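Local coordinates for protein D-aminoacyl-tRNA deacylase 1 (Homo sapiens, PDB 2OKV) that hydrolyses mischarged D-aminoacyl-tRNAs and glycyl-tRNA(Ala) as a homodimeric editing enzyme, and may also act in DNA replication, at residues Gly26-Leu31 with Glu73-Ser78; Val13-Glu18 with Phe127-Gln132; Lys48-Arg53 with Lys65-Lys70. One frame throughout, in Å; residues are numbered along the deposited sequence.

Contact 1: residues Gly26-Leu31 with Glu73-Ser78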
loop_
_atom_site.group_PDB
_atom_site.type_symbol
_atom_site.label_atom_id
_atom_site.label_comp_id
_atom_site.label_asym_id
_atom_site.label_seq_id
_atom_site.Cartn_x
_atom_site.Cartn_y
_atom_site.Cartn_z
ATOM N N GLY B 26 -0.728 -8.109 12.873
ATOM C CA GLY B 26 -1.865 -8.397 12.028
ATOM C C GLY B 26 -1.734 -7.745 10.662
ATOM O O GLY B 26 -0.669 -7.763 10.040
ATOM N N ILE B 27 -2.815 -7.130 10.213
ATOM C CA ILE B 27 -2.903 -6.656 8.839
ATOM C C ILE B 27 -3.616 -5.288 8.766
ATOM O O ILE B 27 -4.607 -5.073 9.453
ATOM C CB ILE B 27 -3.535 -7.824 8.017
ATOM C CG1 ILE B 27 -2.745 -8.168 6.770
ATOM C CG2 ILE B 27 -5.077 -7.854 7.914
ATOM C CD1 ILE B 27 -2.970 -9.560 6.379
ATOM N N CYS B 28 -3.065 -4.361 7.976
ATOM C CA CYS B 28 -3.711 -3.078 7.690
ATOM C C CYS B 28 -4.242 -3.135 6.271
ATOM O O CYS B 28 -3.498 -3.397 5.330
ATOM C CB CYS B 28 -2.728 -1.891 7.841
ATOM S SG CYS B 28 -3.467 -0.255 7.490
ATOM N N VAL B 29 -5.534 -2.894 6.128
ATOM C CA VAL B 29 -6.202 -2.969 4.842
ATOM C C VAL B 29 -6.646 -1.565 4.452
ATOM O O VAL B 29 -7.385 -0.899 5.196
ATOM C CB VAL B 29 -7.438 -3.908 4.905
ATOM C CG1 VAL B 29 -8.140 -3.986 3.537
ATOM C CG2 VAL B 29 -7.027 -5.300 5.405
ATOM N N LEU B 30 -6.171 -1.111 3.296
ATOM C CA LEU B 30 -6.673 0.108 2.700
ATOM C C LEU B 30 -7.686 -0.293 1.653
ATOM O O LEU B 30 -7.343 -0.990 0.692
ATOM C CB LEU B 30 -5.527 0.919 2.097
ATOM C CG LEU B 30 -4.515 1.413 3.142
ATOM C CD1 LEU B 30 -3.218 1.833 2.486
ATOM C CD2 LEU B 30 -5.095 2.592 3.979
ATOM N N LEU B 31 -8.930 0.150 1.839
ATOM C CA LEU B 31 -10.070 -0.370 1.071
ATOM C C LEU B 31 -10.663 0.636 0.077
ATOM O O LEU B 31 -11.214 1.678 0.481
ATOM C CB LEU B 31 -11.154 -0.827 2.036
ATOM C CG LEU B 31 -12.049 -2.047 1.791
ATOM C CD1 LEU B 31 -13.496 -1.610 1.971
ATOM C CD2 LEU B 31 -11.861 -2.776 0.453
ATOM N N GLU B 73 -4.850 -9.198 14.452
ATOM C CA GLU B 73 -5.819 -8.098 14.316
ATOM C C GLU B 73 -5.872 -7.567 12.889
ATOM O O GLU B 73 -4.998 -7.865 12.066
ATOM C CB GLU B 73 -5.498 -6.959 15.286
ATOM C CG GLU B 73 -5.810 -7.263 16.754
ATOM C CD GLU B 73 -5.101 -6.300 17.706
ATOM O OE1 GLU B 73 -5.780 -5.484 18.366
ATOM O OE2 GLU B 73 -3.853 -6.361 17.780
ATOM N N ILE B 74 -6.910 -6.783 12.602
ATOM C CA ILE B 74 -7.074 -6.158 11.296
ATOM C C ILE B 74 -7.428 -4.690 11.532
ATOM O O ILE B 74 -8.355 -4.389 12.265
ATOM C CB ILE B 74 -8.219 -6.805 10.469
ATOM C CG1 ILE B 74 -7.975 -8.307 10.265
ATOM C CG2 ILE B 74 -8.408 -6.056 9.130
ATOM C CD1 ILE B 74 -9.142 -9.053 9.648
ATOM N N LEU B 75 -6.652 -3.790 10.942
ATOM C CA LEU B 75 -7.004 -2.376 10.902
ATOM C C LEU B 75 -7.476 -2.033 9.487
ATOM O O LEU B 75 -6.692 -2.089 8.545
ATOM C CB LEU B 75 -5.790 -1.512 11.278
ATOM C CG LEU B 75 -5.929 0.016 11.140
ATOM C CD1 LEU B 75 -6.989 0.531 12.093
ATOM C CD2 LEU B 75 -4.577 0.727 11.371
ATOM N N CYS B 76 -8.755 -1.694 9.333
ATOM C CA CYS B 76 -9.288 -1.293 8.014
ATOM C C CYS B 76 -9.451 0.208 7.938
ATOM O O CYS B 76 -9.969 0.853 8.867
ATOM C CB CYS B 76 -10.655 -1.922 7.688
ATOM S SG CYS B 76 -10.745 -3.648 7.924
ATOM N N VAL B 77 -9.039 0.771 6.814
ATOM C CA VAL B 77 -9.247 2.196 6.574
ATOM C C VAL B 77 -9.789 2.361 5.164
ATOM O O VAL B 77 -9.293 1.734 4.232
ATOM C CB VAL B 77 -7.943 3.002 6.759
ATOM C CG1 VAL B 77 -8.189 4.495 6.509
ATOM C CG2 VAL B 77 -7.394 2.799 8.160
ATOM N N SER B 78 -10.818 3.194 5.023
ATOM C CA SER B 78 -11.417 3.487 3.723
ATOM C C SER B 78 -10.471 4.364 2.913
ATOM O O SER B 78 -9.938 5.345 3.431
ATOM C CB SER B 78 -12.746 4.211 3.929
ATOM O OG SER B 78 -12.588 5.082 5.053
#
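Strands 26-31 and 73-78 run parallel as neighbours in the mixed five-stranded sheet of the D-aminoacyl-tRNA deacylase fold. Five backbone hydrogen bonds alternate along the pair; the first is the most bent, the other four are straighter. Ile27 N reaches Glu73 O at 3.0 Å with an N-H...O angle of 146°. From there the bonds tighten, Leu75 N to Ile27 O at 2.8 Å and Val29 N to Leu75 O at 2.8 Å, and the donors come in almost along the C=O axes. Val77 N to Val29 O and Leu31 N to Val77 O complete the ladder. Several of these carbonyls also receive a CA-H of the opposite strand; Leu75 O, for instance, lies 3.3 Å from Cys28 CA.

The apolar contacts divide between the two faces. On the face of Ile27, Val29, Ile74 and Cys76, the side chains of Ile27 and Val29 both lie alongside Ile74, pointing the same way as it does: Ile27 CG2 rests 3.8 Å from Ile74 CG1, and Val29 CG2 meets Ile74 CG2. Helix 99-116 covers Cys76 on this face. The other face carries Cys28, Leu30, Leu75 and Val77. Here Leu30 leans across so that its CD2 comes 4.0 Å from Val77 CB, and Pro140 of the second subunit, part of what is, by similarity, its Gly-cisPro motif, packs on Val77.

Cys28 belongs to the magnesium site together with Val4, and Gln6 is a further magnesium-binding residue; both lie on strand 2-8, the neighbour of 26-31 on its other edge. At phi 156° and psi -135°, Gly26 has a backbone shape that calls for glycine, and its CA sits 3.2 Å from Glu73 O.

Contact 2: residues Val13-Glu18 with Phe127-Gln132; sequences VTVGGE and FGAYMQ
Gln132 O is gripped twice, by a hydrogen bond from Thr14 N (2.9 Å, 173°) and by a CA-H contact from Val13 CA at 3.4 Å. Gln132 N returns a bond to Thr14 O, which makes Thr14 and Gln132 a hydrogen-bonded antiparallel pair between strands 10-15 and 131-137; each donor lies in the plane of the carbonyl it meets. Beyond the pair the chains separate and a water takes over, accepting from Gly16 N and donating to Tyr130 O. Strand 10-15 ends there in a type I' turn, Val15 to Glu18, whose two glycines take up positive phi.

Met131 lies obliquely across the two valines. Its CG, anti to the carbonyl carbon, fits between Val13 CG1 and Val15 CG2, each 3.8 Å away, while the bend at chi3 (-97°) turns only the terminal CE. The sheet continues across the dimer interface, where Met131 and Gln132 pair with a strand of the second subunit, and Pro140 of that subunit packs on Met131. Ala129 CB closes the apolar row, 3.9 Å from Val15 CG2.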
loop_
_atom_site.group_PDB
_atom_site.type_symbol
_atom_site.label_atom_id
_atom_site.label_comp_id
_atom_site.label_asym_id
_atom_site.label_seq_id
_atom_site.Cartn_x
_atom_site.Cartn_y
_atom_site.Cartn_z
ATOM N N VAL B 13 -4.228 4.638 13.887
ATOM C CA VAL B 13 -4.807 5.785 13.208
ATOM C C VAL B 13 -4.890 6.902 14.214
ATOM O O VAL B 13 -5.380 6.702 15.346
ATOM C CB VAL B 13 -6.214 5.454 12.653
ATOM C CG1 VAL B 13 -6.947 6.712 12.172
ATOM C CG2 VAL B 13 -6.119 4.400 11.542
ATOM N N THR B 14 -4.393 8.066 13.794
ATOM C CA THR B 14 -4.530 9.323 14.534
ATOM C C THR B 14 -5.341 10.328 13.698
ATOM O O THR B 14 -5.247 10.336 12.471
ATOM C CB THR B 14 -3.124 9.915 14.831
ATOM O OG1 THR B 14 -2.472 9.113 15.827
ATOM C CG2 THR B 14 -3.233 11.267 15.367
ATOM N N VAL B 15 -6.130 11.162 14.370
ATOM C CA VAL B 15 -6.799 12.305 13.752
ATOM C C VAL B 15 -6.438 13.535 14.594
ATOM O O VAL B 15 -6.870 13.648 15.732
ATOM C CB VAL B 15 -8.337 12.112 13.694
ATOM C CG1 VAL B 15 -9.080 13.430 13.302
ATOM C CG2 VAL B 15 -8.696 10.977 12.757
ATOM N N GLY B 16 -5.601 14.411 14.040
ATOM C CA GLY B 16 -5.143 15.618 14.724
ATOM C C GLY B 16 -4.270 15.344 15.934
ATOM O O GLY B 16 -4.190 16.156 16.846
ATOM N N GLY B 17 -3.598 14.202 15.947
ATOM C CA GLY B 17 -2.779 13.823 17.100
ATOM C C GLY B 17 -3.527 12.969 18.117
ATOM O O GLY B 17 -2.904 12.395 19.015
ATOM N N GLU B 18 -4.853 12.881 17.973
ATOM C CA GLU B 18 -5.681 11.988 18.792
ATOM C C GLU B 18 -5.701 10.554 18.269
ATOM O O GLU B 18 -6.126 10.302 17.126
ATOM C CB GLU B 18 -7.100 12.511 18.855
ATOM C CG GLU B 18 -8.154 11.488 19.298
ATOM C CD GLU B 18 -9.483 12.140 19.553
ATOM O OE1 GLU B 18 -10.559 11.520 19.299
ATOM O OE2 GLU B 18 -9.436 13.299 19.994
ATOM N N PHE B 127 -13.999 7.241 9.041
ATOM C CA PHE B 127 -14.369 7.400 7.619
ATOM C C PHE B 127 -14.194 8.790 6.960
ATOM O O PHE B 127 -13.611 8.894 5.894
ATOM C CB PHE B 127 -15.786 6.875 7.339
ATOM C CG PHE B 127 -16.141 6.880 5.877
ATOM C CD1 PHE B 127 -15.847 5.778 5.075
ATOM C CD2 PHE B 127 -16.737 7.997 5.295
ATOM C CE1 PHE B 127 -16.138 5.782 3.722
ATOM C CE2 PHE B 127 -17.044 8.012 3.930
ATOM C CZ PHE B 127 -16.746 6.899 3.143
ATOM N N GLY B 128 -14.687 9.852 7.544
ATOM C CA GLY B 128 -14.588 11.126 6.796
ATOM C C GLY B 128 -13.305 11.936 6.975
ATOM O O GLY B 128 -13.109 12.974 6.318
ATOM N N ALA B 129 -12.434 11.460 7.859
ATOM C CA ALA B 129 -11.486 12.340 8.536
ATOM C C ALA B 129 -10.129 12.371 7.873
ATOM O O ALA B 129 -9.762 11.464 7.142
ATOM C CB ALA B 129 -11.346 11.925 10.005
ATOM N N TYR B 130 -9.386 13.429 8.143
ATOM C CA TYR B 130 -8.007 13.510 7.709
ATOM C C TYR B 130 -7.161 12.778 8.748
ATOM O O TYR B 130 -6.962 13.262 9.869
ATOM C CB TYR B 130 -7.604 14.971 7.538
ATOM C CG TYR B 130 -6.172 15.228 7.137
ATOM C CD1 TYR B 130 -5.440 14.295 6.400
ATOM C CD2 TYR B 130 -5.559 16.435 7.459
ATOM C CE1 TYR B 130 -4.132 14.543 6.026
ATOM C CE2 TYR B 130 -4.235 16.691 7.090
ATOM C CZ TYR B 130 -3.540 15.741 6.365
ATOM O OH TYR B 130 -2.243 15.991 6.000
ATOM N N MET B 131 -6.680 11.601 8.361
ATOM C CA MET B 131 -6.025 10.696 9.282
ATOM C C MET B 131 -4.552 10.604 8.980
ATOM O O MET B 131 -4.128 10.803 7.837
ATOM C CB MET B 131 -6.585 9.275 9.124
ATOM C CG MET B 131 -8.039 9.098 9.491
ATOM S SD MET B 131 -8.655 7.500 8.998
ATOM C CE MET B 131 -9.437 7.887 7.425
ATOM N N GLN B 132 -3.783 10.257 10.005
ATOM C CA GLN B 132 -2.461 9.692 9.829
ATOM C C GLN B 132 -2.587 8.232 10.166
ATOM O O GLN B 132 -3.002 7.886 11.260
ATOM C CB GLN B 132 -1.449 10.352 10.765
ATOM C CG GLN B 132 -1.354 11.868 10.585
ATOM C CD GLN B 132 -0.792 12.249 9.232
ATOM O OE1 GLN B 132 0.280 11.788 8.853
ATOM N NE2 GLN B 132 -1.512 13.067 8.495
HETATM O O HOH W 1 -4.516 13.713 11.440
#

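Contact 3: residues Lys48-Arg53 with Lys65-Lys70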
loop_
_atom_site.group_PDB
_atom_site.type_symbol
_atom_site.label_atom_id
_atom_site.label_comp_id
_atom_site.label_asym_id
_atom_site.label_seq_id
_atom_site.Cartn_x
_atom_site.Cartn_y
_atom_site.Cartn_z
ATOM N N LYS B 48 -11.572 -12.989 1.107
ATOM C CA LYS B 48 -10.175 -12.951 0.661
ATOM C C LYS B 48 -9.243 -12.390 1.722
ATOM O O LYS B 48 -8.161 -12.943 1.938
ATOM C CB LYS B 48 -10.010 -12.155 -0.642
ATOM C CG LYS B 48 -10.587 -12.844 -1.882
ATOM C CD LYS B 48 -10.981 -11.801 -2.917
ATOM C CE LYS B 48 -9.887 -11.536 -3.916
ATOM N NZ LYS B 48 -10.062 -12.436 -5.097
ATOM N N ILE B 49 -9.660 -11.302 2.375
ATOM C CA ILE B 49 -8.833 -10.654 3.402
ATOM C C ILE B 49 -8.612 -11.634 4.552
ATOM O O ILE B 49 -7.483 -11.826 5.022
ATOM C CB ILE B 49 -9.482 -9.342 3.934
ATOM C CG1 ILE B 49 -9.380 -8.223 2.897
ATOM C CG2 ILE B 49 -8.860 -8.890 5.269
ATOM C CD1 ILE B 49 -10.381 -7.094 3.138
ATOM N N LEU B 50 -9.699 -12.269 4.986
ATOM C CA LEU B 50 -9.664 -13.135 6.156
ATOM C C LEU B 50 -8.863 -14.405 5.918
ATOM O O LEU B 50 -8.287 -14.969 6.849
ATOM C CB LEU B 50 -11.092 -13.482 6.610
ATOM C CG LEU B 50 -11.859 -12.328 7.272
ATOM C CD1 LEU B 50 -13.271 -12.770 7.608
ATOM C CD2 LEU B 50 -11.172 -11.860 8.534
ATOM N N ASN B 51 -8.820 -14.840 4.664
ATOM C CA ASN B 51 -8.143 -16.085 4.298
ATOM C C ASN B 51 -6.742 -15.923 3.670
ATOM O O ASN B 51 -6.043 -16.914 3.403
ATOM C CB ASN B 51 -9.104 -16.925 3.459
ATOM C CG ASN B 51 -10.347 -17.363 4.271
ATOM O OD1 ASN B 51 -10.280 -18.323 5.060
ATOM N ND2 ASN B 51 -11.485 -16.645 4.100
ATOM N N LEU B 52 -6.318 -14.671 3.481
ATOM C CA LEU B 52 -5.025 -14.353 2.879
ATOM C C LEU B 52 -3.853 -14.828 3.756
ATOM O O LEU B 52 -3.657 -14.332 4.876
ATOM C CB LEU B 52 -4.917 -12.843 2.673
ATOM C CG LEU B 52 -4.045 -12.176 1.590
ATOM C CD1 LEU B 52 -3.352 -10.948 2.155
ATOM C CD2 LEU B 52 -3.092 -13.083 0.873
ATOM N N ARG B 53 -3.066 -15.747 3.214
ATOM C CA ARG B 53 -1.960 -16.388 3.936
ATOM C C ARG B 53 -0.671 -15.565 3.856
ATOM O O ARG B 53 0.183 -15.788 2.989
ATOM C CB ARG B 53 -1.686 -17.784 3.375
ATOM C CG ARG B 53 -2.746 -18.857 3.637
ATOM C CD ARG B 53 -2.447 -20.106 2.741
ATOM N NE ARG B 53 -2.570 -21.363 3.467
ATOM C CZ ARG B 53 -1.642 -22.327 3.497
ATOM N NH1 ARG B 53 -0.490 -22.206 2.832
ATOM N NH2 ARG B 53 -1.863 -23.423 4.207
ATOM N N LYS B 65 -0.253 -19.163 7.073
ATOM C CA LYS B 65 -1.326 -18.846 8.007
ATOM C C LYS B 65 -1.972 -17.508 7.664
ATOM O O LYS B 65 -1.281 -16.538 7.313
ATOM C CB LYS B 65 -0.798 -18.825 9.444
ATOM C CG LYS B 65 -0.145 -20.127 9.923
ATOM C CD LYS B 65 -1.113 -21.056 10.613
ATOM C CE LYS B 65 -0.407 -22.342 11.043
ATOM N NZ LYS B 65 -1.261 -23.149 11.960
ATOM N N SER B 66 -3.296 -17.449 7.770
ATOM C CA SER B 66 -4.013 -16.169 7.621
ATOM C C SER B 66 -4.086 -15.407 8.946
ATOM O O SER B 66 -3.744 -15.944 9.995
ATOM C CB SER B 66 -5.421 -16.434 7.130
ATOM O OG SER B 66 -6.157 -17.145 8.116
ATOM N N VAL B 67 -4.578 -14.170 8.896
ATOM C CA VAL B 67 -4.813 -13.374 10.096
ATOM C C VAL B 67 -5.700 -14.146 11.101
ATOM O O VAL B 67 -5.486 -14.068 12.307
ATOM C CB VAL B 67 -5.396 -11.961 9.721
ATOM C CG1 VAL B 67 -6.853 -12.061 9.257
ATOM C CG2 VAL B 67 -5.250 -10.960 10.872
ATOM N N MET B 68 -6.678 -14.896 10.596
ATOM C CA MET B 68 -7.607 -15.639 11.453
ATOM C C MET B 68 -6.947 -16.868 12.071
ATOM O O MET B 68 -7.229 -17.209 13.222
ATOM C CB MET B 68 -8.848 -16.086 10.678
ATOM C CG MET B 68 -9.792 -14.983 10.303
ATOM S SD MET B 68 -11.440 -15.590 9.892
ATOM C CE MET B 68 -11.721 -16.923 11.058
ATOM N N ASP B 69 -6.091 -17.539 11.298
ATOM C CA ASP B 69 -5.290 -18.655 11.811
ATOM C C ASP B 69 -4.444 -18.211 13.000
ATOM O O ASP B 69 -4.278 -18.964 13.967
ATOM C CB ASP B 69 -4.358 -19.207 10.724
ATOM C CG ASP B 69 -5.104 -19.909 9.608
ATOM O OD1 ASP B 69 -6.198 -20.461 9.870
ATOM O OD2 ASP B 69 -4.598 -19.904 8.467
ATOM N N LYS B 70 -3.903 -16.992 12.906
ATOM C CA LYS B 70 -3.005 -16.448 13.922
ATOM C C LYS B 70 -3.752 -15.772 15.068
ATOM O O LYS B 70 -3.147 -15.438 16.097
ATOM C CB LYS B 70 -2.031 -15.438 13.296
ATOM C CG LYS B 70 -1.119 -15.986 12.213
ATOM C CD LYS B 70 -0.188 -17.074 12.753
ATOM C CE LYS B 70 1.035 -16.485 13.448
ATOM N NZ LYS B 70 2.000 -17.592 13.800
HETATM O O HOH W 2 -5.203 -12.732 6.457
HETATM O O HOH W 3 -8.422 -18.529 7.572
#
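Leu50 and Met68 cross obliquely where the end of helix 39-51 meets the short helix 67-70. Both carry their first side-chain carbon beyond CB anti to the carbonyl carbon. In Met68 chi1 (-71°) sets CG 3.8 Å from Leu50 CD2, the extended chi2 (-161°) brings SD to 3.9 Å from Leu50 CB, and the bend at chi3 turns only CE. Val67 CG1 looks toward the same leucine more loosely, and Tyr117 touches both Leu50 and Met68.

Ser66 presses its CB on the helix end, only 3.2 Å from Leu50 O. Its OG takes the crowded position between backbone N and carbonyl carbon (chi1 66°), turned to accept from Asp69 N at 3.2 Å. Asp69 answers with OD2, which Ser66 N reaches at 2.9 Å from above the carboxylate plane along a nearly straight bond.

Two waters bridge the segments. One donates to Ile49 O and Leu52 O and accepts from Val67 N, thus satisfying two carbonyls where helix 39-51 runs out and the first N-H of the next helix. Another joins Asn51 OD1 to Ser66 OG. Farther on, Arg53 CA approaches Lys65 O at 3.4 Å, where the chain runs loosely antiparallel. Reciprocal bonds between Ser66 and Asp69 are those of a capping box, here at the N-terminus of helix 67-70.

In the fold
Contact 1 is the buried one, its centre about 4 Å from the centre of the chain, whereas contacts 2 and 3 are partly buried and lie on opposite sides of that centre. Direct main-chain bonding is densest in contact 1, shrinks to a single pair plus a water in contact 2, and gives way to waters and a helix cap in contact 3. Contact 1 touches both others mainly through strand 73-78: Leu75 and Val77 pack on Val13, while Ile74 turns its CD1 to Leu50 and Val67; Val29 also meets Ile49. Contacts 2 and 3 do not meet, their nearest atoms being about 14 Å apart, yet all three touch the second subunit.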